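Carboxypeptidase 1 (Deinococcus radiodurans str. R1, PDB 5GIV) probably removes amino acids one at a time from the C-terminus of peptides, with broad specificity, as a zinc-dependent metallocarboxypeptidase of the M32 family. Local coordinates at residues A[157-162]-A[412-417]; A[306-311]-A[339-344]; A[407-412]-A[417-422]. All coordinates share one frame; numbering follows the deposited sequence.

How the contacts relate
Contacts 1 and 3 are neighbours, their centres about 8 Å apart, and both use the loop that leads from helix 381-393 into helix 420-439. They share Phe412 and Gly417, and their segments alternate along the chain: contact 1 ties the loop back to helix 155-163, whereas contact 3 folds it onto the start of helix 420-439. Ile160 meets Gln420, and Ile415 meets Trp410, where the two join. Contact 2 is nested in sequence inside the loop closed by contact 1, yet its centre is about 32 Å from that of contact 1 and 26 Å from that of contact 3. Contact 3 reaches the zinc site through Tyr422; contact 2 sits at the end of zinc-binding helix 292-306.

Contact 1. Residues A[157-162]-A[412-417]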
ATOM      1  N   ASP A 157     -19.674   5.575 -30.905  1.00 30.48           N
ATOM      2  CA  ASP A 157     -19.827   6.928 -30.380  1.00 30.47           C
ATOM      3  C   ASP A 157     -20.067   6.920 -28.874  1.00 30.36           C
ATOM      4  O   ASP A 157     -19.689   7.869 -28.180  1.00 30.31           O
ATOM      5  CB  ASP A 157     -20.970   7.647 -31.089  1.00 30.59           C
ATOM      6  CG  ASP A 157     -20.580   8.133 -32.462  1.00 30.73           C
ATOM      7  OD1 ASP A 157     -19.378   8.382 -32.682  1.00 30.76           O
ATOM      8  OD2 ASP A 157     -21.472   8.252 -33.329  1.00 30.83           O
ATOM      9  N   TYR A 158     -20.709   5.877 -28.349  1.00 24.00           N
ATOM     10  CA  TYR A 158     -20.839   5.785 -26.900  1.00 23.92           C
ATOM     11  C   TYR A 158     -19.467   5.701 -26.241  1.00 23.86           C
ATOM     12  O   TYR A 158     -19.204   6.397 -25.251  1.00 23.80           O
ATOM     13  CB  TYR A 158     -21.688   4.580 -26.504  1.00 23.92           C
ATOM     14  CG  TYR A 158     -21.580   4.246 -25.026  1.00 23.84           C
ATOM     15  CD1 TYR A 158     -22.213   5.030 -24.076  1.00 23.80           C
ATOM     16  CD2 TYR A 158     -20.835   3.158 -24.585  1.00 23.80           C
ATOM     17  CE1 TYR A 158     -22.121   4.743 -22.730  1.00 23.73           C
ATOM     18  CE2 TYR A 158     -20.742   2.859 -23.234  1.00 23.74           C
ATOM     19  CZ  TYR A 158     -21.386   3.661 -22.314  1.00 23.72           C
ATOM     20  OH  TYR A 158     -21.303   3.381 -20.967  1.00 23.69           O
ATOM     21  N   TYR A 159     -18.571   4.868 -26.791  1.00 22.97           N
ATOM     22  CA  TYR A 159     -17.249   4.706 -26.191  1.00 22.90           C
ATOM     23  C   TYR A 159     -16.357   5.921 -26.446  1.00 22.93           C
ATOM     24  O   TYR A 159     -15.608   6.342 -25.557  1.00 22.88           O
ATOM     25  CB  TYR A 159     -16.593   3.414 -26.696  1.00 22.90           C
ATOM     26  CG  TYR A 159     -17.252   2.205 -26.092  1.00 22.86           C
ATOM     27  CD1 TYR A 159     -17.103   1.916 -24.741  1.00 22.79           C
ATOM     28  CD2 TYR A 159     -18.060   1.374 -26.857  1.00 22.92           C
ATOM     29  CE1 TYR A 159     -17.725   0.840 -24.175  1.00 22.80           C
ATOM     30  CE2 TYR A 159     -18.688   0.287 -26.293  1.00 22.92           C
ATOM     31  CZ  TYR A 159     -18.519   0.026 -24.952  1.00 22.87           C
ATOM     32  OH  TYR A 159     -19.143  -1.059 -24.379  1.00 22.90           O
ATOM     33  N   ILE A 160     -16.412   6.498 -27.644  1.00 23.30           N
ATOM     34  CA  ILE A 160     -15.634   7.710 -27.880  1.00 23.33           C
ATOM     35  C   ILE A 160     -16.030   8.796 -26.885  1.00 23.29           C
ATOM     36  O   ILE A 160     -15.169   9.461 -26.296  1.00 23.27           O
ATOM     37  CB  ILE A 160     -15.793   8.176 -29.337  1.00 23.45           C
ATOM     38  CG1 ILE A 160     -15.160   7.155 -30.280  1.00 23.49           C
ATOM     39  CG2 ILE A 160     -15.160   9.561 -29.539  1.00 23.52           C
ATOM     40  CD1 ILE A 160     -15.309   7.499 -31.741  1.00 23.62           C
ATOM     41  N   ASN A 161     -17.337   8.959 -26.645  1.00 25.18           N
ATOM     42  CA  ASN A 161     -17.809   9.984 -25.717  1.00 25.14           C
ATOM     43  C   ASN A 161     -17.479   9.631 -24.271  1.00 25.04           C
ATOM     44  O   ASN A 161     -17.187  10.521 -23.462  1.00 24.99           O
ATOM     45  CB  ASN A 161     -19.315  10.197 -25.882  1.00 25.17           C
ATOM     46  CG  ASN A 161     -19.886  11.153 -24.843  1.00 25.12           C
ATOM     47  OD1 ASN A 161     -19.768  12.371 -24.967  1.00 25.15           O
ATOM     48  ND2 ASN A 161     -20.503  10.597 -23.808  1.00 25.05           N
ATOM     49  N   GLU A 162     -17.521   8.344 -23.926  1.00 36.73           N
ATOM     50  CA  GLU A 162     -17.127   7.927 -22.584  1.00 36.67           C
ATOM     51  C   GLU A 162     -15.686   8.328 -22.294  1.00 36.63           C
ATOM     52  O   GLU A 162     -15.352   8.717 -21.171  1.00 36.57           O
ATOM     53  CB  GLU A 162     -17.313   6.417 -22.434  1.00 36.69           C
ATOM     54  CG  GLU A 162     -17.408   5.945 -20.997  1.00 36.66           C
ATOM     55  CD  GLU A 162     -18.695   6.408 -20.323  1.00 36.68           C
ATOM     56  OE1 GLU A 162     -19.659   6.766 -21.050  1.00 36.75           O
ATOM     57  OE2 GLU A 162     -18.743   6.414 -19.065  1.00 36.66           O
ATOM     58  N   PHE A 412      -8.859  -6.578 -20.919  1.00 38.73           N
ATOM     59  CA  PHE A 412      -9.215  -6.195 -19.560  1.00 38.77           C
ATOM     60  C   PHE A 412     -10.301  -5.126 -19.550  1.00 38.77           C
ATOM     61  O   PHE A 412     -10.480  -4.434 -18.547  1.00 38.77           O
ATOM     62  CB  PHE A 412      -7.977  -5.707 -18.811  1.00 38.79           C
ATOM     63  CG  PHE A 412      -8.128  -5.720 -17.319  1.00 38.85           C
ATOM     64  CD1 PHE A 412      -9.108  -6.494 -16.710  1.00 38.91           C
ATOM     65  CD2 PHE A 412      -7.287  -4.960 -16.519  1.00 38.87           C
ATOM     66  CE1 PHE A 412      -9.247  -6.509 -15.328  1.00 38.95           C
ATOM     67  CE2 PHE A 412      -7.417  -4.969 -15.136  1.00 38.90           C
ATOM     68  CZ  PHE A 412      -8.399  -5.742 -14.542  1.00 38.93           C
ATOM     69  N   GLY A 413     -11.010  -4.960 -20.657  1.00 28.05           N
ATOM     70  CA  GLY A 413     -12.038  -3.962 -20.762  1.00 28.05           C
ATOM     71  C   GLY A 413     -12.794  -4.080 -22.068  1.00 28.09           C
ATOM     72  O   GLY A 413     -12.604  -5.024 -22.842  1.00 28.11           O
ATOM     73  N   PRO A 414     -13.655  -3.108 -22.350  1.00 27.85           N
ATOM     74  CA  PRO A 414     -14.471  -3.180 -23.560  1.00 27.88           C
ATOM     75  C   PRO A 414     -13.623  -3.000 -24.804  1.00 27.88           C
ATOM     76  O   PRO A 414     -12.505  -2.483 -24.764  1.00 27.85           O
ATOM     77  CB  PRO A 414     -15.462  -2.018 -23.401  1.00 27.90           C
ATOM     78  CG  PRO A 414     -15.347  -1.575 -21.973  1.00 27.86           C
ATOM     79  CD  PRO A 414     -13.933  -1.892 -21.574  1.00 27.82           C
ATOM     80  N   ILE A 415     -14.186  -3.436 -25.924  1.00 23.69           N
ATOM     81  CA  ILE A 415     -13.627  -3.200 -27.246  1.00 23.71           C
ATOM     82  C   ILE A 415     -14.330  -1.988 -27.835  1.00 23.75           C
ATOM     83  O   ILE A 415     -15.558  -1.992 -27.986  1.00 23.79           O
ATOM     84  CB  ILE A 415     -13.794  -4.422 -28.159  1.00 23.72           C
ATOM     85  CG1 ILE A 415     -12.976  -5.598 -27.633  1.00 23.68           C
ATOM     86  CG2 ILE A 415     -13.383  -4.076 -29.577  1.00 23.74           C
ATOM     87  CD1 ILE A 415     -13.305  -6.907 -28.324  1.00 23.70           C
ATOM     88  N   GLY A 416     -13.564  -0.942 -28.139  1.00 19.63           N
ATOM     89  CA  GLY A 416     -14.129   0.247 -28.741  1.00 19.68           C
ATOM     90  C   GLY A 416     -13.794   1.508 -27.985  1.00 19.65           C
ATOM     91  O   GLY A 416     -14.093   1.616 -26.794  1.00 19.60           O
ATOM     92  N   GLY A 417     -13.224   2.491 -28.676  1.00 19.18           N
ATOM     93  CA  GLY A 417     -12.873   3.744 -28.032  1.00 19.16           C
ATOM     94  C   GLY A 417     -11.752   3.657 -27.026  1.00 19.10           C
ATOM     95  O   GLY A 417     -11.638   4.530 -26.172  1.00 19.07           O
TER
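Tyr159, on the short helix 155-163, lays its ring against Pro414, Ile415 and Gly416 in the glycine-rich loop that precedes helix 420-439, a helix-to-loop packing contact in this mostly helical metallopeptidase fold. The apolar part lies at the far end of the ring, where CE1 of Tyr159 is 3.7 Å from CB of Pro414; the proline ring crosses it at a slant. The tyrosine OH finds its hydrogen-bonding partner elsewhere, on the carbonyl of Ser142, on helix 128-147; the Ser142 hydroxyl in turn bonds to the backbone N of Ile415. The remaining touches are made by loop backbone. Ile415 O stands over one face of the tyrosine ring, 4.2 Å from its CE2, while the Ile415 CB points away and its side chain packs on Thr138 and Met371. Glycine suits the next two positions: the backbone angles alone call for it at Gly416 and favour it at Gly417. A CB on Gly416 would also press on the Tyr159 ring, and one on Gly417 would clash with Tyr159 CB. Tyr159, its CG anti to the carbonyl carbon (chi1 -72°), brings its ring across to Pro414, and its CB lies 3.1 Å from Gly416 O.

Contact 2. Residues A[306-311]-A[339-344]; sequences VGRSRA and AVNTVS
Arg308, at the turn between helices 292-306 and 310-323, reaches across to Val340 and Asn341, just beyond helix 333-339. Its CB lies 3.5 Å from OD1 of Asn341 and also meets CG2 of Val340, 4.1 Å away. From CG the chain runs extended to NE, passing Val340 O at CD (3.7 Å). NE turns back to the side chain of Asn304, and NH2 forms a salt bridge with Glu303, so the guanidinium is held from its own side of the contact as well. NH1 completes the reach with a 2.9 Å hydrogen bond to Val340 O. The acceptor lies close to the guanidinium plane, although the bond is bent, with an N-H...O angle of 143°. A second bond returns in the other direction: ND2 of Asn341 donates to Arg308 O over 3.2 Å, nearly straight at 170° and almost within the amide plane. The Asn341 amide is fixed further by Lys496 at OD1 and by Tyr337 O at ND2. Next along the chain, Ser309 N-caps helix 310-323, and its OG also donates to Val306 O, at 2.8 Å. The contact therefore joins the turn between helices 292-306 and 310-323 to the end of helix 333-339. Helix 487-501 packs against Arg308 and Asn341, while Tyr262 of the zinc-binding helix 257-275 makes a cation-pi contact with Arg308.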
ATOM      1  N   VAL A 306       8.266  19.479 -23.153  1.00 17.28           N
ATOM      2  CA  VAL A 306       9.283  19.931 -22.217  1.00 17.29           C
ATOM      3  C   VAL A 306      10.449  18.951 -22.214  1.00 17.27           C
ATOM      4  O   VAL A 306      11.585  19.320 -22.540  1.00 17.26           O
ATOM      5  CB  VAL A 306       8.690  20.094 -20.807  1.00 17.32           C
ATOM      6  CG1 VAL A 306       9.775  20.530 -19.807  1.00 17.33           C
ATOM      7  CG2 VAL A 306       7.533  21.086 -20.837  1.00 17.35           C
ATOM      8  N   GLY A 307      10.159  17.682 -21.895  1.00 17.26           N
ATOM      9  CA  GLY A 307      11.215  16.733 -21.585  1.00 17.25           C
ATOM     10  C   GLY A 307      12.156  16.433 -22.733  1.00 17.23           C
ATOM     11  O   GLY A 307      13.311  16.059 -22.510  1.00 17.23           O
ATOM     12  N   ARG A 308      11.683  16.562 -23.971  1.00 18.55           N
ATOM     13  CA  ARG A 308      12.513  16.267 -25.133  1.00 18.57           C
ATOM     14  C   ARG A 308      12.975  17.526 -25.851  1.00 18.73           C
ATOM     15  O   ARG A 308      13.507  17.438 -26.966  1.00 18.78           O
ATOM     16  CB  ARG A 308      11.759  15.344 -26.093  1.00 18.51           C
ATOM     17  CG  ARG A 308      11.461  13.977 -25.491  1.00 18.35           C
ATOM     18  CD  ARG A 308      10.697  13.081 -26.452  1.00 18.31           C
ATOM     19  NE  ARG A 308      10.080  11.962 -25.745  1.00 18.16           N
ATOM     20  CZ  ARG A 308      10.673  10.794 -25.509  1.00 18.05           C
ATOM     21  NH1 ARG A 308      11.910  10.569 -25.942  1.00 18.06           N
ATOM     22  NH2 ARG A 308      10.017   9.846 -24.849  1.00 17.95           N
ATOM     23  N   SER A 309      12.811  18.693 -25.238  1.00 22.35           N
ATOM     24  CA  SER A 309      13.168  19.944 -25.892  1.00 22.51           C
ATOM     25  C   SER A 309      14.649  20.239 -25.683  1.00 22.52           C
ATOM     26  O   SER A 309      15.295  19.696 -24.784  1.00 22.41           O
ATOM     27  CB  SER A 309      12.331  21.098 -25.346  1.00 22.60           C
ATOM     28  OG  SER A 309      12.724  21.402 -24.024  1.00 22.56           O
ATOM     29  N   ARG A 310      15.189  21.112 -26.532  1.00 31.89           N
ATOM     30  CA  ARG A 310      16.590  21.479 -26.374  1.00 31.88           C
ATOM     31  C   ARG A 310      16.823  22.199 -25.050  1.00 31.90           C
ATOM     32  O   ARG A 310      17.836  21.969 -24.379  1.00 31.82           O
ATOM     33  CB  ARG A 310      17.064  22.323 -27.557  1.00 32.04           C
ATOM     34  CG  ARG A 310      18.569  22.296 -27.704  1.00 31.99           C
ATOM     35  CD  ARG A 310      19.091  22.786 -29.065  1.00 32.08           C
ATOM     36  NE  ARG A 310      18.115  22.787 -30.156  1.00 32.21           N
ATOM     37  CZ  ARG A 310      18.371  22.352 -31.391  1.00 32.20           C
ATOM     38  NH1 ARG A 310      19.580  21.887 -31.702  1.00 32.06           N
ATOM     39  NH2 ARG A 310      17.423  22.396 -32.319  1.00 32.32           N
ATOM     40  N   ALA A 311      15.877  23.047 -24.638  1.00 20.52           N
ATOM     41  CA  ALA A 311      16.049  23.795 -23.396  1.00 20.50           C
ATOM     42  C   ALA A 311      16.151  22.865 -22.193  1.00 20.34           C
ATOM     43  O   ALA A 311      16.873  23.160 -21.230  1.00 20.26           O
ATOM     44  CB  ALA A 311      14.889  24.774 -23.209  1.00 20.50           C
ATOM     45  N   ALA A 339      19.560  12.387 -29.345  1.00 21.16           N
ATOM     46  CA  ALA A 339      19.367  10.962 -29.133  1.00 21.05           C
ATOM     47  C   ALA A 339      18.006  10.635 -28.536  1.00 21.05           C
ATOM     48  O   ALA A 339      17.514   9.515 -28.724  1.00 20.99           O
ATOM     49  CB  ALA A 339      20.472  10.419 -28.234  1.00 20.96           C
ATOM     50  N   VAL A 340      17.375  11.580 -27.831  1.00 17.18           N
ATOM     51  CA  VAL A 340      16.055  11.339 -27.260  1.00 17.18           C
ATOM     52  C   VAL A 340      14.948  11.611 -28.266  1.00 17.16           C
ATOM     53  O   VAL A 340      13.767  11.560 -27.899  1.00 17.15           O
ATOM     54  CB  VAL A 340      15.801  12.169 -25.979  1.00 17.19           C
ATOM     55  CG1 VAL A 340      16.954  12.017 -24.977  1.00 17.21           C
ATOM     56  CG2 VAL A 340      15.501  13.625 -26.304  1.00 17.18           C
ATOM     57  N   ASN A 341      15.289  11.979 -29.497  1.00 17.15           N
ATOM     58  CA  ASN A 341      14.324  12.328 -30.531  1.00 17.13           C
ATOM     59  C   ASN A 341      14.549  11.520 -31.800  1.00 17.13           C
ATOM     60  O   ASN A 341      14.389  12.028 -32.913  1.00 17.12           O
ATOM     61  CB  ASN A 341      14.368  13.822 -30.851  1.00 17.14           C
ATOM     62  CG  ASN A 341      13.867  14.682 -29.710  1.00 17.15           C
ATOM     63  OD1 ASN A 341      12.686  14.635 -29.360  1.00 17.14           O
ATOM     64  ND2 ASN A 341      14.753  15.500 -29.145  1.00 17.16           N
ATOM     65  N   THR A 342      14.929  10.253 -31.669  1.00 19.84           N
ATOM     66  CA  THR A 342      15.003   9.401 -32.844  1.00 19.81           C
ATOM     67  C   THR A 342      13.610   8.952 -33.273  1.00 19.81           C
ATOM     68  O   THR A 342      12.655   8.975 -32.497  1.00 19.78           O
ATOM     69  CB  THR A 342      15.877   8.179 -32.580  1.00 19.67           C
ATOM     70  OG1 THR A 342      15.145   7.236 -31.787  1.00 19.57           O
ATOM     71  CG2 THR A 342      17.209   8.552 -31.931  1.00 19.66           C
ATOM     72  N   VAL A 343      13.513   8.510 -34.526  1.00 17.11           N
ATOM     73  CA  VAL A 343      12.248   8.094 -35.126  1.00 17.10           C
ATOM     74  C   VAL A 343      12.480   6.797 -35.888  1.00 17.11           C
ATOM     75  O   VAL A 343      13.546   6.602 -36.475  1.00 17.12           O
ATOM     76  CB  VAL A 343      11.686   9.171 -36.084  1.00 17.09           C
ATOM     77  CG1 VAL A 343      10.464   8.635 -36.829  1.00 17.08           C
ATOM     78  CG2 VAL A 343      11.355  10.453 -35.341  1.00 17.09           C
ATOM     79  N   SER A 344      11.492   5.904 -35.869  1.00 20.28           N
ATOM     80  CA  SER A 344      11.543   4.711 -36.710  1.00 20.21           C
ATOM     81  C   SER A 344      10.203   3.996 -36.645  1.00 20.16           C
ATOM     82  O   SER A 344       9.494   4.075 -35.640  1.00 20.12           O
ATOM     83  CB  SER A 344      12.663   3.757 -36.284  1.00 20.07           C
ATOM     84  OG  SER A 344      12.363   3.172 -35.036  1.00 19.96           O
TER

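Contact 3. Residues A[407-412]-A[417-422]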
ATOM      1  N   ASP A 407      -1.489  -5.217 -26.710  1.00 19.23           N
ATOM      2  CA  ASP A 407      -2.043  -4.295 -25.730  1.00 19.27           C
ATOM      3  C   ASP A 407      -3.116  -4.970 -24.880  1.00 19.26           C
ATOM      4  O   ASP A 407      -3.853  -5.845 -25.349  1.00 19.26           O
ATOM      5  CB  ASP A 407      -2.598  -3.049 -26.428  1.00 19.33           C
ATOM      6  CG  ASP A 407      -1.513  -1.977 -26.669  1.00 19.36           C
ATOM      7  OD1 ASP A 407      -0.706  -1.717 -25.744  1.00 19.35           O
ATOM      8  OD2 ASP A 407      -1.460  -1.406 -27.785  1.00 19.40           O
ATOM      9  N   VAL A 408      -3.184  -4.561 -23.609  1.00 17.97           N
ATOM     10  CA  VAL A 408      -4.112  -5.176 -22.666  1.00 17.98           C
ATOM     11  C   VAL A 408      -5.551  -4.692 -22.840  1.00 18.01           C
ATOM     12  O   VAL A 408      -6.477  -5.356 -22.356  1.00 18.03           O
ATOM     13  CB  VAL A 408      -3.680  -4.912 -21.208  1.00 17.99           C
ATOM     14  CG1 VAL A 408      -3.927  -3.479 -20.816  1.00 18.02           C
ATOM     15  CG2 VAL A 408      -4.405  -5.841 -20.261  1.00 18.01           C
ATOM     16  N   HIS A 409      -5.770  -3.572 -23.533  1.00 18.42           N
ATOM     17  CA  HIS A 409      -7.058  -2.884 -23.444  1.00 18.45           C
ATOM     18  C   HIS A 409      -8.234  -3.810 -23.759  1.00 18.46           C
ATOM     19  O   HIS A 409      -9.163  -3.940 -22.955  1.00 18.48           O
ATOM     20  CB  HIS A 409      -7.062  -1.654 -24.357  1.00 18.48           C
ATOM     21  CG  HIS A 409      -5.979  -0.667 -24.039  1.00 18.49           C
ATOM     22  ND1 HIS A 409      -4.643  -1.011 -24.018  1.00 18.47           N
ATOM     23  CD2 HIS A 409      -6.036   0.646 -23.718  1.00 18.50           C
ATOM     24  CE1 HIS A 409      -3.922   0.053 -23.712  1.00 18.48           C
ATOM     25  NE2 HIS A 409      -4.744   1.069 -23.514  1.00 18.50           N
ATOM     26  N   TRP A 410      -8.209  -4.472 -24.917  1.00 18.51           N
ATOM     27  CA  TRP A 410      -9.341  -5.307 -25.318  1.00 18.54           C
ATOM     28  C   TRP A 410      -9.477  -6.581 -24.486  1.00 18.53           C
ATOM     29  O   TRP A 410     -10.487  -7.284 -24.618  1.00 18.56           O
ATOM     30  CB  TRP A 410      -9.220  -5.689 -26.793  1.00 18.55           C
ATOM     31  CG  TRP A 410      -9.196  -4.521 -27.729  1.00 18.58           C
ATOM     32  CD1 TRP A 410      -9.678  -3.262 -27.488  1.00 18.61           C
ATOM     33  CD2 TRP A 410      -8.657  -4.496 -29.057  1.00 18.60           C
ATOM     34  NE1 TRP A 410      -9.470  -2.461 -28.585  1.00 18.65           N
ATOM     35  CE2 TRP A 410      -8.847  -3.195 -29.562  1.00 18.65           C
ATOM     36  CE3 TRP A 410      -8.035  -5.450 -29.869  1.00 18.57           C
ATOM     37  CZ2 TRP A 410      -8.433  -2.821 -30.841  1.00 18.70           C
ATOM     38  CZ3 TRP A 410      -7.630  -5.079 -31.137  1.00 18.62           C
ATOM     39  CH2 TRP A 410      -7.832  -3.777 -31.610  1.00 18.68           C
ATOM     40  N   TYR A 411      -8.510  -6.894 -23.626  1.00 22.32           N
ATOM     41  CA  TYR A 411      -8.584  -8.102 -22.819  1.00 22.33           C
ATOM     42  C   TYR A 411      -8.944  -7.831 -21.367  1.00 22.37           C
ATOM     43  O   TYR A 411      -9.289  -8.777 -20.647  1.00 22.40           O
ATOM     44  CB  TYR A 411      -7.252  -8.859 -22.881  1.00 22.28           C
ATOM     45  CG  TYR A 411      -6.820  -9.141 -24.294  1.00 22.24           C
ATOM     46  CD1 TYR A 411      -7.313 -10.242 -24.984  1.00 22.25           C
ATOM     47  CD2 TYR A 411      -5.948  -8.288 -24.952  1.00 22.21           C
ATOM     48  CE1 TYR A 411      -6.932 -10.491 -26.277  1.00 22.22           C
ATOM     49  CE2 TYR A 411      -5.568  -8.529 -26.246  1.00 22.19           C
ATOM     50  CZ  TYR A 411      -6.061  -9.627 -26.903  1.00 22.22           C
ATOM     51  OH  TYR A 411      -5.681  -9.868 -28.199  1.00 22.22           O
ATOM     52  N   PHE A 412      -8.859  -6.578 -20.919  1.00 38.73           N
ATOM     53  CA  PHE A 412      -9.215  -6.195 -19.560  1.00 38.77           C
ATOM     54  C   PHE A 412     -10.301  -5.126 -19.550  1.00 38.77           C
ATOM     55  O   PHE A 412     -10.480  -4.434 -18.547  1.00 38.77           O
ATOM     56  CB  PHE A 412      -7.977  -5.707 -18.811  1.00 38.79           C
ATOM     57  CG  PHE A 412      -8.128  -5.720 -17.319  1.00 38.85           C
ATOM     58  CD1 PHE A 412      -9.108  -6.494 -16.710  1.00 38.91           C
ATOM     59  CD2 PHE A 412      -7.287  -4.960 -16.519  1.00 38.87           C
ATOM     60  CE1 PHE A 412      -9.247  -6.509 -15.328  1.00 38.95           C
ATOM     61  CE2 PHE A 412      -7.417  -4.969 -15.136  1.00 38.90           C
ATOM     62  CZ  PHE A 412      -8.399  -5.742 -14.542  1.00 38.93           C
ATOM     63  N   GLY A 417     -13.224   2.491 -28.676  1.00 19.18           N
ATOM     64  CA  GLY A 417     -12.873   3.744 -28.032  1.00 19.16           C
ATOM     65  C   GLY A 417     -11.752   3.657 -27.026  1.00 19.10           C
ATOM     66  O   GLY A 417     -11.638   4.530 -26.172  1.00 19.07           O
ATOM     67  N   SER A 418     -10.894   2.642 -27.130  1.00 24.54           N
ATOM     68  CA  SER A 418      -9.862   2.388 -26.129  1.00 24.49           C
ATOM     69  C   SER A 418      -8.616   3.236 -26.311  1.00 24.52           C
ATOM     70  O   SER A 418      -7.845   3.378 -25.357  1.00 24.50           O
ATOM     71  CB  SER A 418      -9.429   0.921 -26.169  1.00 24.45           C
ATOM     72  OG  SER A 418     -10.548   0.065 -26.193  1.00 24.45           O
ATOM     73  N   PHE A 419      -8.390   3.786 -27.503  1.00 17.26           N
ATOM     74  CA  PHE A 419      -7.086   4.341 -27.844  1.00 17.24           C
ATOM     75  C   PHE A 419      -7.089   5.774 -28.362  1.00 17.24           C
ATOM     76  O   PHE A 419      -6.027   6.407 -28.318  1.00 17.22           O
ATOM     77  CB  PHE A 419      -6.391   3.456 -28.892  1.00 17.21           C
ATOM     78  CG  PHE A 419      -5.997   2.093 -28.379  1.00 17.22           C
ATOM     79  CD1 PHE A 419      -4.797   1.915 -27.687  1.00 17.22           C
ATOM     80  CD2 PHE A 419      -6.817   0.993 -28.583  1.00 17.23           C
ATOM     81  CE1 PHE A 419      -4.432   0.674 -27.206  1.00 17.23           C
ATOM     82  CE2 PHE A 419      -6.449  -0.265 -28.114  1.00 17.24           C
ATOM     83  CZ  PHE A 419      -5.256  -0.420 -27.415  1.00 17.25           C
ATOM     84  N   GLN A 420      -8.203   6.305 -28.882  1.00 19.05           N
ATOM     85  CA  GLN A 420      -8.106   7.624 -29.508  1.00 19.17           C
ATOM     86  C   GLN A 420      -7.710   8.701 -28.504  1.00 19.14           C
ATOM     87  O   GLN A 420      -7.138   9.719 -28.902  1.00 19.25           O
ATOM     88  CB  GLN A 420      -9.401   8.000 -30.247  1.00 19.23           C
ATOM     89  CG  GLN A 420     -10.556   8.350 -29.376  1.00 19.17           C
ATOM     90  CD  GLN A 420     -11.161   7.130 -28.774  1.00 19.07           C
ATOM     91  OE1 GLN A 420     -10.962   6.017 -29.270  1.00 19.07           O
ATOM     92  NE2 GLN A 420     -11.885   7.313 -27.682  1.00 18.99           N
ATOM     93  N   GLY A 421      -7.986   8.496 -27.215  1.00 20.77           N
ATOM     94  CA  GLY A 421      -7.544   9.452 -26.213  1.00 20.75           C
ATOM     95  C   GLY A 421      -6.043   9.696 -26.227  1.00 20.80           C
ATOM     96  O   GLY A 421      -5.589  10.812 -25.954  1.00 20.85           O
ATOM     97  N   TYR A 422      -5.249   8.665 -26.539  1.00 19.47           N
ATOM     98  CA  TYR A 422      -3.805   8.856 -26.607  1.00 19.51           C
ATOM     99  C   TYR A 422      -3.442   9.866 -27.688  1.00 19.66           C
ATOM    100  O   TYR A 422      -2.573  10.722 -27.488  1.00 19.72           O
ATOM    101  CB  TYR A 422      -3.100   7.525 -26.874  1.00 19.47           C
ATOM    102  CG  TYR A 422      -3.325   6.474 -25.808  1.00 19.36           C
ATOM    103  CD1 TYR A 422      -2.788   6.621 -24.534  1.00 19.34           C
ATOM    104  CD2 TYR A 422      -4.038   5.318 -26.088  1.00 19.32           C
ATOM    105  CE1 TYR A 422      -2.974   5.668 -23.561  1.00 19.25           C
ATOM    106  CE2 TYR A 422      -4.236   4.354 -25.120  1.00 19.23           C
ATOM    107  CZ  TYR A 422      -3.700   4.532 -23.854  1.00 19.21           C
ATOM    108  OH  TYR A 422      -3.894   3.574 -22.879  1.00 19.15           O
TER
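Beside the zinc site, His409, Trp410, Phe419 and Tyr422 form an aromatic cluster. NE2 of His409 meets OH of Tyr422 at 2.7 Å in an almost straight hydrogen bond whose donor may be either partner. The two side chains approach from opposite directions, and each ring receives the other's polar atom at its edge. Over one face of the imidazole lies Phe419, whose CZ is 3.5 Å from CG of His409; the two planes are inclined at 35°. A chi1 of -67° swings the phenyl to the side of its own backbone N, from where it reaches over the histidine.

In this metallopeptidase, whose HExxH histidines and Glu296 hold the zinc ion, the side chain of Tyr422, on the first turn of helix 420-439, comes, at nearest atoms, about 5 Å from the metal and about 4 Å from that of Glu296. The His409 bond probably helps to hold the Tyr422 ring and hydroxyl in place beside the zinc site. Replacing the histidine by an alanine would probably leave this hydroxyl without its mate, free to turn, and open a gap against the face of Phe419.

At its rim, Phe419 turns an edge to the face of the Trp410 five-membered ring in an offset edge-to-face pair, planes 87° apart, with CE2 of Phe419 3.8 Å from NE1 of Trp410. That indole NE1 and OG of Ser418, 3.6 Å from each other, both hydrogen-bond to Glu368 of helix 357-372, which links the two segments through a common carboxylate. CB of Ser418 rests 3.9 Å from CB of His409. Asp407 crosses Phe419 obliquely, with OD2 3.7 Å from CE1 of the phenylalanine; its two carboxylate oxygens form salt bridges, OD2 with Arg364 and OD1 with Arg349.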